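Local coordinates for protein protease (PDB 5EUF) that probably cleaves the cytoplasmic domain of human junctional adhesion molecule A as a zinc-dependent peptidase of family M16, at residues P259-H263 with D374-D380; L334-K338 with A403-F407; H8-T12 with S202-F206; L269-S273 with L399-A403. All coordinates share one frame; numbering follows the deposited sequence.

Interaction 1: P259-H263 with D374-D380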
loop_
_atom_site.group_PDB
_atom_site.type_symbol
_atom_site.label_atom_id
_atom_site.label_comp_id
_atom_site.label_asym_id
_atom_site.label_seq_id
_atom_site.Cartn_x
_atom_site.Cartn_y
_atom_site.Cartn_z
ATOM N N PRO B 259 -8.708 12.451 14.204
ATOM C CA PRO B 259 -10.031 11.848 13.983
ATOM C C PRO B 259 -10.614 12.114 12.598
ATOM O O PRO B 259 -10.120 12.971 11.865
ATOM C CB PRO B 259 -10.897 12.511 15.056
ATOM C CG PRO B 259 -9.948 12.868 16.132
ATOM C CD PRO B 259 -8.679 13.260 15.435
ATOM N N ALA B 260 -11.668 11.379 12.254
ATOM C CA ALA B 260 -12.330 11.532 10.962
ATOM C C ALA B 260 -13.090 12.860 10.851
ATOM O O ALA B 260 -13.203 13.609 11.823
ATOM C CB ALA B 260 -13.266 10.362 10.717
ATOM N N PHE B 261 -13.615 13.130 9.657
ATOM C CA PHE B 261 -14.226 14.415 9.306
ATOM C C PHE B 261 -15.258 14.925 10.308
ATOM O O PHE B 261 -15.203 16.079 10.734
ATOM C CB PHE B 261 -14.878 14.312 7.920
ATOM C CG PHE B 261 -15.524 15.590 7.446
ATOM C CD1 PHE B 261 -14.792 16.527 6.736
ATOM C CD2 PHE B 261 -16.867 15.842 7.687
ATOM C CE1 PHE B 261 -15.381 17.699 6.289
ATOM C CE2 PHE B 261 -17.460 17.013 7.246
ATOM C CZ PHE B 261 -16.715 17.942 6.546
ATOM N N LYS B 262 -16.199 14.064 10.680
ATOM C CA LYS B 262 -17.378 14.495 11.426
ATOM C C LYS B 262 -17.159 14.498 12.937
ATOM O O LYS B 262 -18.077 14.206 13.703
ATOM C CB LYS B 262 -18.563 13.596 11.072
ATOM C CG LYS B 262 -19.897 14.309 11.024
ATOM C CD LYS B 262 -20.957 13.425 10.396
ATOM C CE LYS B 262 -20.523 12.949 9.019
ATOM N NZ LYS B 262 -21.568 12.113 8.365
ATOM N N HIS B 263 -15.947 14.837 13.361
ATOM C CA HIS B 263 -15.594 14.778 14.775
ATOM C C HIS B 263 -15.752 16.142 15.433
ATOM O O HIS B 263 -15.742 17.172 14.758
ATOM C CB HIS B 263 -14.162 14.267 14.942
ATOM C CG HIS B 263 -13.863 13.734 16.309
ATOM N ND1 HIS B 263 -13.388 14.526 17.332
ATOM C CD2 HIS B 263 -13.959 12.482 16.817
ATOM C CE1 HIS B 263 -13.210 13.788 18.412
ATOM N NE2 HIS B 263 -13.550 12.544 18.128
ATOM N N ASP B 374 -17.999 20.675 0.864
ATOM C CA ASP B 374 -17.256 19.767 1.724
ATOM C C ASP B 374 -18.173 19.057 2.715
ATOM O O ASP B 374 -17.953 17.891 3.044
ATOM C CB ASP B 374 -16.152 20.525 2.464
ATOM C CG ASP B 374 -15.021 20.951 1.543
ATOM O OD1 ASP B 374 -14.636 20.145 0.667
ATOM O OD2 ASP B 374 -14.522 22.087 1.689
ATOM N N TYR B 375 -19.211 19.750 3.171
ATOM C CA TYR B 375 -20.092 19.210 4.204
ATOM C C TYR B 375 -21.290 18.455 3.633
ATOM O O TYR B 375 -21.878 17.614 4.311
ATOM C CB TYR B 375 -20.568 20.336 5.127
ATOM C CG TYR B 375 -19.495 20.812 6.081
ATOM C CD1 TYR B 375 -18.491 21.672 5.654
ATOM C CD2 TYR B 375 -19.477 20.390 7.403
ATOM C CE1 TYR B 375 -17.503 22.101 6.520
ATOM C CE2 TYR B 375 -18.497 20.816 8.275
ATOM C CZ TYR B 375 -17.512 21.671 7.828
ATOM O OH TYR B 375 -16.529 22.096 8.692
ATOM N N LEU B 376 -21.647 18.755 2.387
ATOM C CA LEU B 376 -22.744 18.057 1.722
ATOM C C LEU B 376 -22.367 16.619 1.392
ATOM O O LEU B 376 -23.144 15.697 1.635
ATOM C CB LEU B 376 -23.153 18.790 0.445
ATOM C CG LEU B 376 -24.089 19.980 0.620
ATOM C CD1 LEU B 376 -24.139 20.798 -0.659
ATOM C CD2 LEU B 376 -25.472 19.494 1.003
ATOM N N VAL B 377 -21.170 16.437 0.841
ATOM C CA VAL B 377 -20.695 15.113 0.450
ATOM C C VAL B 377 -20.537 14.199 1.660
ATOM O O VAL B 377 -20.465 12.979 1.520
ATOM C CB VAL B 377 -19.349 15.191 -0.302
ATOM C CG1 VAL B 377 -19.496 16.026 -1.560
ATOM C CG2 VAL B 377 -18.268 15.764 0.598
ATOM N N GLN B 378 -20.484 14.799 2.846
ATOM C CA GLN B 378 -20.372 14.046 4.087
ATOM C C GLN B 378 -21.719 13.964 4.797
ATOM O O GLN B 378 -21.849 13.289 5.821
ATOM C CB GLN B 378 -19.332 14.685 5.011
ATOM C CG GLN B 378 -17.977 14.912 4.364
ATOM C CD GLN B 378 -17.317 13.623 3.918
ATOM O OE1 GLN B 378 -17.646 12.542 4.408
ATOM N NE2 GLN B 378 -16.381 13.731 2.982
ATOM N N ASN B 379 -22.715 14.647 4.235
ATOM C CA ASN B 379 -24.024 14.793 4.862
ATOM C C ASN B 379 -23.874 15.328 6.284
ATOM O O ASN B 379 -24.311 14.701 7.248
ATOM C CB ASN B 379 -24.784 13.464 4.861
ATOM C CG ASN B 379 -26.283 13.648 5.039
ATOM O OD1 ASN B 379 -26.732 14.566 5.726
ATOM N ND2 ASN B 379 -27.064 12.774 4.414
ATOM N N ASP B 380 -23.243 16.491 6.400
ATOM C CA ASP B 380 -22.957 17.087 7.698
ATOM C C ASP B 380 -23.235 18.591 7.688
ATOM O O ASP B 380 -22.399 19.389 8.108
ATOM C CB ASP B 380 -21.503 16.816 8.091
ATOM C CG ASP B 380 -21.212 17.159 9.538
ATOM O OD1 ASP B 380 -22.117 16.989 10.383
ATOM O OD2 ASP B 380 -20.080 17.602 9.825
#
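The backbones come nearest at K262 and D380, whose CA atoms are 7.2 Å apart. A type I beta turn runs from A260 to H263 and puts F261 and K262 at its corner. The other segment leaves helix 365-376 through a second type I turn, L376 to N379. N379 has positive phi, and the bonds N379 N to L376 O and D380 N to Y375 O complete a Schellman motif. D380 then takes the N-cap position of helix 381-385.

F261 carries the contact. Its CG is anti to the backbone N (chi1 -179°), which extends the ring away from the turn. F261 CZ points at the middle of the Y375 ring, in an edge-to-face pair with centroids 5.1 Å apart and planes at 64°. Q378 lies over one face of F261, its CG 3.7 Å from the ring centroid in a CH-pi contact.

The contact joins the loop after strand 251-258, central in the five-stranded sheet, to the end of helix 365-376. Q306 binds both partners, through the backbone of F261 and the NE2 of Q378. A zinc ion lies about 6 Å from the side chain of Y375, but the contact is away from the metal site of H53 and E133.

K262 bends at chi3, and its NZ gives a 2.8 Å hydrogen bond to Q378 O, approaching nearly in line with the carbonyl. Its CG and CD pass alongside the D380 carboxylate, the two side chains pointing opposite ways. K262 NZ stays 5.3 Å from D380 OD1, too far for a salt bridge.

Interaction 2: L334-K338 with A403-F407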
loop_
_atom_site.group_PDB
_atom_site.type_symbol
_atom_site.label_atom_id
_atom_site.label_comp_id
_atom_site.label_asym_id
_atom_site.label_seq_id
_atom_site.Cartn_x
_atom_site.Cartn_y
_atom_site.Cartn_z
ATOM N N LEU B 334 5.425 22.624 19.950
ATOM C CA LEU B 334 4.337 21.737 20.344
ATOM C C LEU B 334 4.413 21.378 21.824
ATOM O O LEU B 334 3.385 21.240 22.489
ATOM C CB LEU B 334 4.348 20.464 19.497
ATOM C CG LEU B 334 4.130 20.660 17.996
ATOM C CD1 LEU B 334 3.940 19.323 17.301
ATOM C CD2 LEU B 334 2.950 21.583 17.738
ATOM N N GLU B 335 5.631 21.221 22.336
ATOM C CA GLU B 335 5.825 20.968 23.759
ATOM C C GLU B 335 5.423 22.208 24.545
ATOM O O GLU B 335 4.746 22.112 25.569
ATOM C CB GLU B 335 7.276 20.581 24.058
ATOM C CG GLU B 335 7.683 19.222 23.499
ATOM C CD GLU B 335 9.175 18.958 23.625
ATOM O OE1 GLU B 335 9.621 17.846 23.267
ATOM O OE2 GLU B 335 9.905 19.866 24.079
ATOM N N LYS B 336 5.838 23.369 24.047
ATOM C CA LYS B 336 5.442 24.650 24.624
ATOM C C LYS B 336 3.925 24.811 24.573
ATOM O O LYS B 336 3.307 25.299 25.521
ATOM C CB LYS B 336 6.126 25.804 23.886
ATOM C CG LYS B 336 5.615 27.178 24.277
ATOM C CD LYS B 336 6.067 28.249 23.294
ATOM C CE LYS B 336 5.413 29.590 23.606
ATOM N NZ LYS B 336 5.660 30.599 22.538
ATOM N N LEU B 337 3.333 24.393 23.458
ATOM C CA LEU B 337 1.882 24.400 23.304
ATOM C C LEU B 337 1.215 23.458 24.302
ATOM O O LEU B 337 0.285 23.847 25.005
ATOM C CB LEU B 337 1.493 24.008 21.878
ATOM C CG LEU B 337 0.024 23.640 21.649
ATOM C CD1 LEU B 337 -0.883 24.821 21.935
ATOM C CD2 LEU B 337 -0.188 23.133 20.232
ATOM N N LYS B 338 1.700 22.221 24.363
ATOM C CA LYS B 338 1.118 21.213 25.243
ATOM C C LYS B 338 1.247 21.589 26.720
ATOM O O LYS B 338 0.507 21.078 27.560
ATOM C CB LYS B 338 1.759 19.845 24.987
ATOM C CG LYS B 338 1.279 19.180 23.705
ATOM C CD LYS B 338 1.773 17.747 23.582
ATOM C CE LYS B 338 3.258 17.686 23.282
ATOM N NZ LYS B 338 3.708 16.286 23.049
ATOM N N ALA B 403 -4.491 19.377 21.637
ATOM C CA ALA B 403 -3.061 19.319 21.366
ATOM C C ALA B 403 -2.430 18.081 21.997
ATOM O O ALA B 403 -1.849 17.251 21.300
ATOM C CB ALA B 403 -2.377 20.577 21.869
ATOM N N ASN B 404 -2.557 17.953 23.315
ATOM C CA ASN B 404 -1.991 16.811 24.029
ATOM C C ASN B 404 -2.609 15.479 23.617
ATOM O O ASN B 404 -2.001 14.421 23.788
ATOM C CB ASN B 404 -2.149 16.997 25.538
ATOM C CG ASN B 404 -1.175 18.004 26.102
ATOM O OD1 ASN B 404 -0.134 17.639 26.650
ATOM N ND2 ASN B 404 -1.502 19.283 25.966
ATOM N N GLU B 405 -3.819 15.535 23.075
ATOM C CA GLU B 405 -4.539 14.328 22.698
ATOM C C GLU B 405 -3.946 13.673 21.458
ATOM O O GLU B 405 -3.788 12.453 21.406
ATOM C CB GLU B 405 -6.013 14.645 22.455
ATOM C CG GLU B 405 -6.854 13.438 22.078
ATOM C CD GLU B 405 -7.141 12.527 23.256
ATOM O OE1 GLU B 405 -6.927 12.957 24.409
ATOM O OE2 GLU B 405 -7.583 11.382 23.027
ATOM N N TYR B 406 -3.610 14.486 20.463
ATOM C CA TYR B 406 -3.231 13.955 19.160
ATOM C C TYR B 406 -1.772 14.211 18.799
ATOM O O TYR B 406 -1.204 13.500 17.970
ATOM C CB TYR B 406 -4.138 14.543 18.077
ATOM C CG TYR B 406 -5.614 14.397 18.380
ATOM C CD1 TYR B 406 -6.213 13.145 18.417
ATOM C CD2 TYR B 406 -6.407 15.510 18.628
ATOM C CE1 TYR B 406 -7.560 13.005 18.693
ATOM C CE2 TYR B 406 -7.756 15.380 18.905
ATOM C CZ TYR B 406 -8.326 14.126 18.934
ATOM O OH TYR B 406 -9.666 13.987 19.209
ATOM N N PHE B 407 -1.161 15.219 19.414
ATOM C CA PHE B 407 0.222 15.548 19.088
ATOM C C PHE B 407 1.195 14.743 19.942
ATOM O O PHE B 407 2.063 15.301 20.618
ATOM C CB PHE B 407 0.479 17.048 19.249
ATOM C CG PHE B 407 -0.346 17.907 18.331
ATOM C CD1 PHE B 407 -0.860 17.392 17.150
ATOM C CD2 PHE B 407 -0.611 19.229 18.649
ATOM C CE1 PHE B 407 -1.622 18.178 16.304
ATOM C CE2 PHE B 407 -1.372 20.021 17.808
ATOM C CZ PHE B 407 -1.878 19.495 16.633
#
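The F407 ring meets L337 at its edge, with L337 CD2 4.1 Å from F407 CE2. L334 CD2 approaches the same ring obliquely. F311 also pairs edge-to-face with F407. The second flat group, the amide of N404, has K338 O almost in its plane. This is packing between the C-terminal ends of two helices, 323-338 and 396-406, in the alpha/beta unit built on the five-stranded sheet.

A403, on helix 396-406, turns its CB toward helix 323-338, 3.7 Å from L337 CD2. L337 CG is anti to the backbone N (chi1 166°), which puts L337 CD2 against A403 CB and the F407 edge.

Each helix end gives a carbonyl to the other. N404 ND2 bonds K338 O at 3.1 Å, on a lone pair in the carbonyl plane, with a fairly straight N-H angle of 162°. The same ND2 also bonds V400 O in its own helix, and the two bonds hold the amide. The aliphatic part of K338 crosses the N404 amide, with K338 CB 3.3 Å from N404 OD1. The lysine then bends at chi3, and its NZ reaches F407 O at 3.1 Å, just past the end of helix 396-406.

Interaction 3: H8-T12 with S202-F206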
loop_
_atom_site.group_PDB
_atom_site.type_symbol
_atom_site.label_atom_id
_atom_site.label_comp_id
_atom_site.label_asym_id
_atom_site.label_seq_id
_atom_site.Cartn_x
_atom_site.Cartn_y
_atom_site.Cartn_z
ATOM N N HIS B 8 -30.969 27.192 2.974
ATOM C CA HIS B 8 -30.915 26.419 1.739
ATOM C C HIS B 8 -32.151 25.545 1.567
ATOM O O HIS B 8 -32.924 25.350 2.506
ATOM C CB HIS B 8 -29.665 25.542 1.718
ATOM C CG HIS B 8 -29.731 24.385 2.665
ATOM N ND1 HIS B 8 -29.539 24.523 4.023
ATOM C CD2 HIS B 8 -29.976 23.070 2.452
ATOM C CE1 HIS B 8 -29.659 23.342 4.605
ATOM N NE2 HIS B 8 -29.924 22.444 3.674
ATOM N N GLU B 9 -32.332 25.021 0.360
ATOM C CA GLU B 9 -33.398 24.060 0.097
ATOM C C GLU B 9 -32.849 22.846 -0.648
ATOM O O GLU B 9 -32.162 22.984 -1.659
ATOM C CB GLU B 9 -34.533 24.708 -0.701
ATOM C CG GLU B 9 -35.274 25.803 0.053
ATOM C CD GLU B 9 -36.676 26.033 -0.482
ATOM O OE1 GLU B 9 -37.214 27.142 -0.284
ATOM O OE2 GLU B 9 -37.243 25.100 -1.092
ATOM N N SER B 10 -33.151 21.657 -0.136
ATOM C CA SER B 10 -32.660 20.423 -0.735
ATOM C C SER B 10 -33.786 19.602 -1.355
ATOM O O SER B 10 -34.896 19.539 -0.824
ATOM C CB SER B 10 -31.918 19.581 0.305
ATOM O OG SER B 10 -31.474 18.356 -0.254
ATOM N N VAL B 11 -33.484 18.977 -2.488
ATOM C CA VAL B 11 -34.424 18.102 -3.174
ATOM C C VAL B 11 -33.678 16.908 -3.761
ATOM O O VAL B 11 -32.665 17.074 -4.442
ATOM C CB VAL B 11 -35.184 18.843 -4.299
ATOM C CG1 VAL B 11 -35.823 17.856 -5.264
ATOM C CG2 VAL B 11 -36.234 19.778 -3.712
ATOM N N THR B 12 -34.170 15.707 -3.477
ATOM C CA THR B 12 -33.605 14.497 -4.059
ATOM C C THR B 12 -34.462 14.033 -5.231
ATOM O O THR B 12 -35.682 13.932 -5.115
ATOM C CB THR B 12 -33.488 13.365 -3.027
ATOM O OG1 THR B 12 -32.630 13.780 -1.955
ATOM C CG2 THR B 12 -32.914 12.111 -3.673
ATOM N N SER B 202 -34.660 29.305 -5.988
ATOM C CA SER B 202 -34.528 27.877 -5.713
ATOM C C SER B 202 -35.448 27.023 -6.582
ATOM O O SER B 202 -35.037 25.976 -7.085
ATOM C CB SER B 202 -34.809 27.593 -4.238
ATOM O OG SER B 202 -33.808 28.157 -3.412
ATOM N N GLN B 203 -36.689 27.467 -6.753
ATOM C CA GLN B 203 -37.656 26.722 -7.554
ATOM C C GLN B 203 -37.267 26.734 -9.028
ATOM O O GLN B 203 -37.655 25.843 -9.784
ATOM C CB GLN B 203 -39.066 27.288 -7.371
ATOM C CG GLN B 203 -39.646 27.081 -5.979
ATOM C CD GLN B 203 -39.904 25.618 -5.659
ATOM O OE1 GLN B 203 -40.031 24.784 -6.557
ATOM N NE2 GLN B 203 -39.983 25.301 -4.371
ATOM N N LYS B 204 -36.501 27.742 -9.432
ATOM C CA LYS B 204 -35.968 27.787 -10.789
ATOM C C LYS B 204 -34.792 26.826 -10.912
ATOM O O LYS B 204 -34.640 26.146 -11.927
ATOM C CB LYS B 204 -35.539 29.205 -11.169
ATOM C CG LYS B 204 -34.973 29.311 -12.580
ATOM C CD LYS B 204 -34.556 30.735 -12.918
ATOM C CE LYS B 204 -33.918 30.812 -14.300
ATOM N NZ LYS B 204 -34.839 30.331 -15.368
ATOM N N VAL B 205 -33.963 26.778 -9.873
ATOM C CA VAL B 205 -32.844 25.843 -9.819
ATOM C C VAL B 205 -33.348 24.408 -9.898
ATOM O O VAL B 205 -32.835 23.599 -10.675
ATOM C CB VAL B 205 -32.009 26.017 -8.527
ATOM C CG1 VAL B 205 -31.024 24.869 -8.365
ATOM C CG2 VAL B 205 -31.276 27.346 -8.534
ATOM N N PHE B 206 -34.366 24.103 -9.101
ATOM C CA PHE B 206 -34.907 22.752 -9.034
ATOM C C PHE B 206 -35.506 22.299 -10.361
ATOM O O PHE B 206 -35.163 21.228 -10.861
ATOM C CB PHE B 206 -35.955 22.654 -7.924
ATOM C CG PHE B 206 -35.375 22.726 -6.541
ATOM C CD1 PHE B 206 -34.083 22.291 -6.296
ATOM C CD2 PHE B 206 -36.116 23.232 -5.487
ATOM C CE1 PHE B 206 -33.542 22.357 -5.026
ATOM C CE2 PHE B 206 -35.581 23.299 -4.215
ATOM C CZ PHE B 206 -34.292 22.862 -3.985
#
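E9 begins the contact on strand 9-12. Its CB packs 3.8 Å from CZ of F206, on helix 202-213. Its CG leans toward S202, at 4.4 Å from S202 OG, but that hydroxyl pairs with S21 on strand 18-23. The extended E9 chain crosses the F206 side chain at about a right angle. E9 OE2 stops 4.3 Å from Q203 NE2, too far for a bond. The E9 carbonyl meets the ring edge, with E9 O near the ring plane and close to F206 CZ.

S10 turns its side chain away from the helix and bonds Q18. V11 faces the helix again, as the alternation of a beta strand requires. With V11 CG2 anti to the carbonyl carbon, this methyl sits over one face of F206, 3.7 Å from the ring centroid and 14° off the normal. The other face of the ring has S202 O above it, toward the rim. The ring is thus held between the strand and its own helix.

Strand 9-12 is an outermost strand of the six-stranded mixed sheet, and the helix packs on the sheet as in alpha/beta folds. The local axes are 9.9 Å apart and 21° from parallel. V19 on the next strand also touches F206.

The contact rests on CH-pi and apolar packing. The E9 carbonyl near the ring edge may add a weak attraction.

Interaction 4: L269-S273 with L399-A403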
loop_
_atom_site.group_PDB
_atom_site.type_symbol
_atom_site.label_atom_id
_atom_site.label_comp_id
_atom_site.label_asym_id
_atom_site.label_seq_id
_atom_site.Cartn_x
_atom_site.Cartn_y
_atom_site.Cartn_z
ATOM N N LEU B 269 -9.002 21.708 16.177
ATOM C CA LEU B 269 -7.883 21.421 15.288
ATOM C C LEU B 269 -7.721 22.524 14.247
ATOM O O LEU B 269 -6.611 22.982 13.979
ATOM C CB LEU B 269 -8.083 20.073 14.600
ATOM C CG LEU B 269 -7.894 18.833 15.471
ATOM C CD1 LEU B 269 -8.485 17.608 14.794
ATOM C CD2 LEU B 269 -6.419 18.625 15.757
ATOM N N ASP B 270 -8.836 22.947 13.665
ATOM C CA ASP B 270 -8.837 24.083 12.752
ATOM C C ASP B 270 -8.272 25.318 13.448
ATOM O O ASP B 270 -7.462 26.048 12.878
ATOM C CB ASP B 270 -10.251 24.356 12.229
ATOM C CG ASP B 270 -10.729 23.295 11.255
ATOM O OD1 ASP B 270 -10.076 22.236 11.155
ATOM O OD2 ASP B 270 -11.760 23.516 10.588
ATOM N N ALA B 271 -8.691 25.532 14.692
ATOM C CA ALA B 271 -8.215 26.666 15.476
ATOM C C ALA B 271 -6.727 26.540 15.800
ATOM O O ALA B 271 -6.009 27.538 15.835
ATOM C CB ALA B 271 -9.025 26.803 16.755
ATOM N N LEU B 272 -6.272 25.313 16.040
ATOM C CA LEU B 272 -4.860 25.073 16.325
ATOM C C LEU B 272 -3.989 25.408 15.116
ATOM O O LEU B 272 -2.901 25.966 15.262
ATOM C CB LEU B 272 -4.631 23.620 16.752
ATOM C CG LEU B 272 -4.800 23.310 18.242
ATOM C CD1 LEU B 272 -4.645 21.821 18.519
ATOM C CD2 LEU B 272 -3.805 24.112 19.066
ATOM N N SER B 273 -4.475 25.070 13.925
ATOM C CA SER B 273 -3.745 25.352 12.695
ATOM C C SER B 273 -3.695 26.851 12.427
ATOM O O SER B 273 -2.679 27.377 11.969
ATOM C CB SER B 273 -4.382 24.626 11.512
ATOM O OG SER B 273 -3.651 24.858 10.321
ATOM N N LEU B 399 -8.053 23.983 23.135
ATOM C CA LEU B 399 -6.926 23.912 22.216
ATOM C C LEU B 399 -5.793 23.063 22.790
ATOM O O LEU B 399 -5.120 22.339 22.060
ATOM C CB LEU B 399 -6.415 25.317 21.889
ATOM C CG LEU B 399 -7.147 26.127 20.814
ATOM C CD1 LEU B 399 -8.579 26.443 21.213
ATOM C CD2 LEU B 399 -6.380 27.406 20.517
ATOM N N VAL B 400 -5.593 23.152 24.102
ATOM C CA VAL B 400 -4.505 22.435 24.761
ATOM C C VAL B 400 -4.856 20.960 24.973
ATOM O O VAL B 400 -3.993 20.089 24.865
ATOM C CB VAL B 400 -4.144 23.087 26.113
ATOM C CG1 VAL B 400 -3.006 22.335 26.788
ATOM C CG2 VAL B 400 -3.762 24.543 25.907
ATOM N N ARG B 401 -6.124 20.682 25.269
ATOM C CA ARG B 401 -6.596 19.303 25.383
ATOM C C ARG B 401 -6.404 18.557 24.068
ATOM O O ARG B 401 -5.844 17.463 24.038
ATOM C CB ARG B 401 -8.071 19.255 25.785
ATOM C CG ARG B 401 -8.655 17.844 25.794
ATOM C CD ARG B 401 -10.178 17.847 25.834
ATOM N NE ARG B 401 -10.771 18.265 24.564
ATOM C CZ ARG B 401 -11.367 19.436 24.363
ATOM N NH1 ARG B 401 -11.460 20.314 25.353
ATOM N NH2 ARG B 401 -11.876 19.727 23.173
ATOM N N VAL B 402 -6.881 19.163 22.986
ATOM C CA VAL B 402 -6.780 18.579 21.657
ATOM C C VAL B 402 -5.318 18.405 21.258
ATOM O O VAL B 402 -4.947 17.406 20.637
ATOM C CB VAL B 402 -7.513 19.447 20.616
ATOM C CG1 VAL B 402 -7.268 18.928 19.213
ATOM C CG2 VAL B 402 -9.000 19.475 20.917
ATOM N N ALA B 403 -4.491 19.377 21.637
ATOM C CA ALA B 403 -3.061 19.319 21.366
ATOM C C ALA B 403 -2.430 18.081 21.997
ATOM O O ALA B 403 -1.849 17.251 21.300
ATOM C CB ALA B 403 -2.377 20.577 21.869
#
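V402 turns CG1 anti to its own nitrogen (chi1 173°), which brings this methyl to L269. L269 has its CG beside the backbone N and anti to the carbonyl carbon (chi1 -73°). Its CD2 then reaches V402 CG1 at 3.6 Å. The two side chains meet at a slant, branch against branch.

L272 fills the middle of the contact. Both of its methyls lie near the backbone of the other helix, with CD1 of L272 3.6 Å from L399 O. The methyls pack on this carbonyl by van der Waals contact; its oxygen accepts the helical bond from A403 N. L272 CD2 lies 4.0 Å from L399 CB, and the two leucines slide past each other in opposite directions. L272 CD1 also touches V402 CG1 at 4.0 Å and A403 CB at 4.2 Å. The short A403 side chain lets the L272 methyl come close to the helix backbone. A271 makes a marginal contact, its CB 4.5 Å from L399 CD1.

The local axes of the two helices cross at -97° and are 9.7 Å apart at closest approach. A nearly perpendicular crossing keeps the contact short along each helix. All the touching residues are buried and apolar. The polar groups of the same turns bond elsewhere: R401 makes salt bridges with D398 and D265, and S273 bonds E278 and S300.

Helix 323-338 closes a further side, where L337 touches both L272 and A403. On the sheet side, L269 and S273 touch F311 of strand 309-317, in the five-stranded sheet.

Along the chain interaction 3 closes first, and the other three follow in the C-terminal part. There interaction 1 crosses both 2 and 4, because their segments alternate. Interactions 2 and 4 share A403 and helix 396-406, with centres 8 Å apart, and pack three helices together beside the five-stranded sheet. Interaction 1 joins a turn to a helix end. Its centre lies 18 Å from that of interaction 4 and 24 Å from that of interaction 2, yet it touches the latter through P259, H263 and Y406. Interaction 3 packs a helix on the edge strand of the six-stranded sheet, its centre 44 Å from that of interaction 2. The set thus spans both sheets of this M16 peptidase.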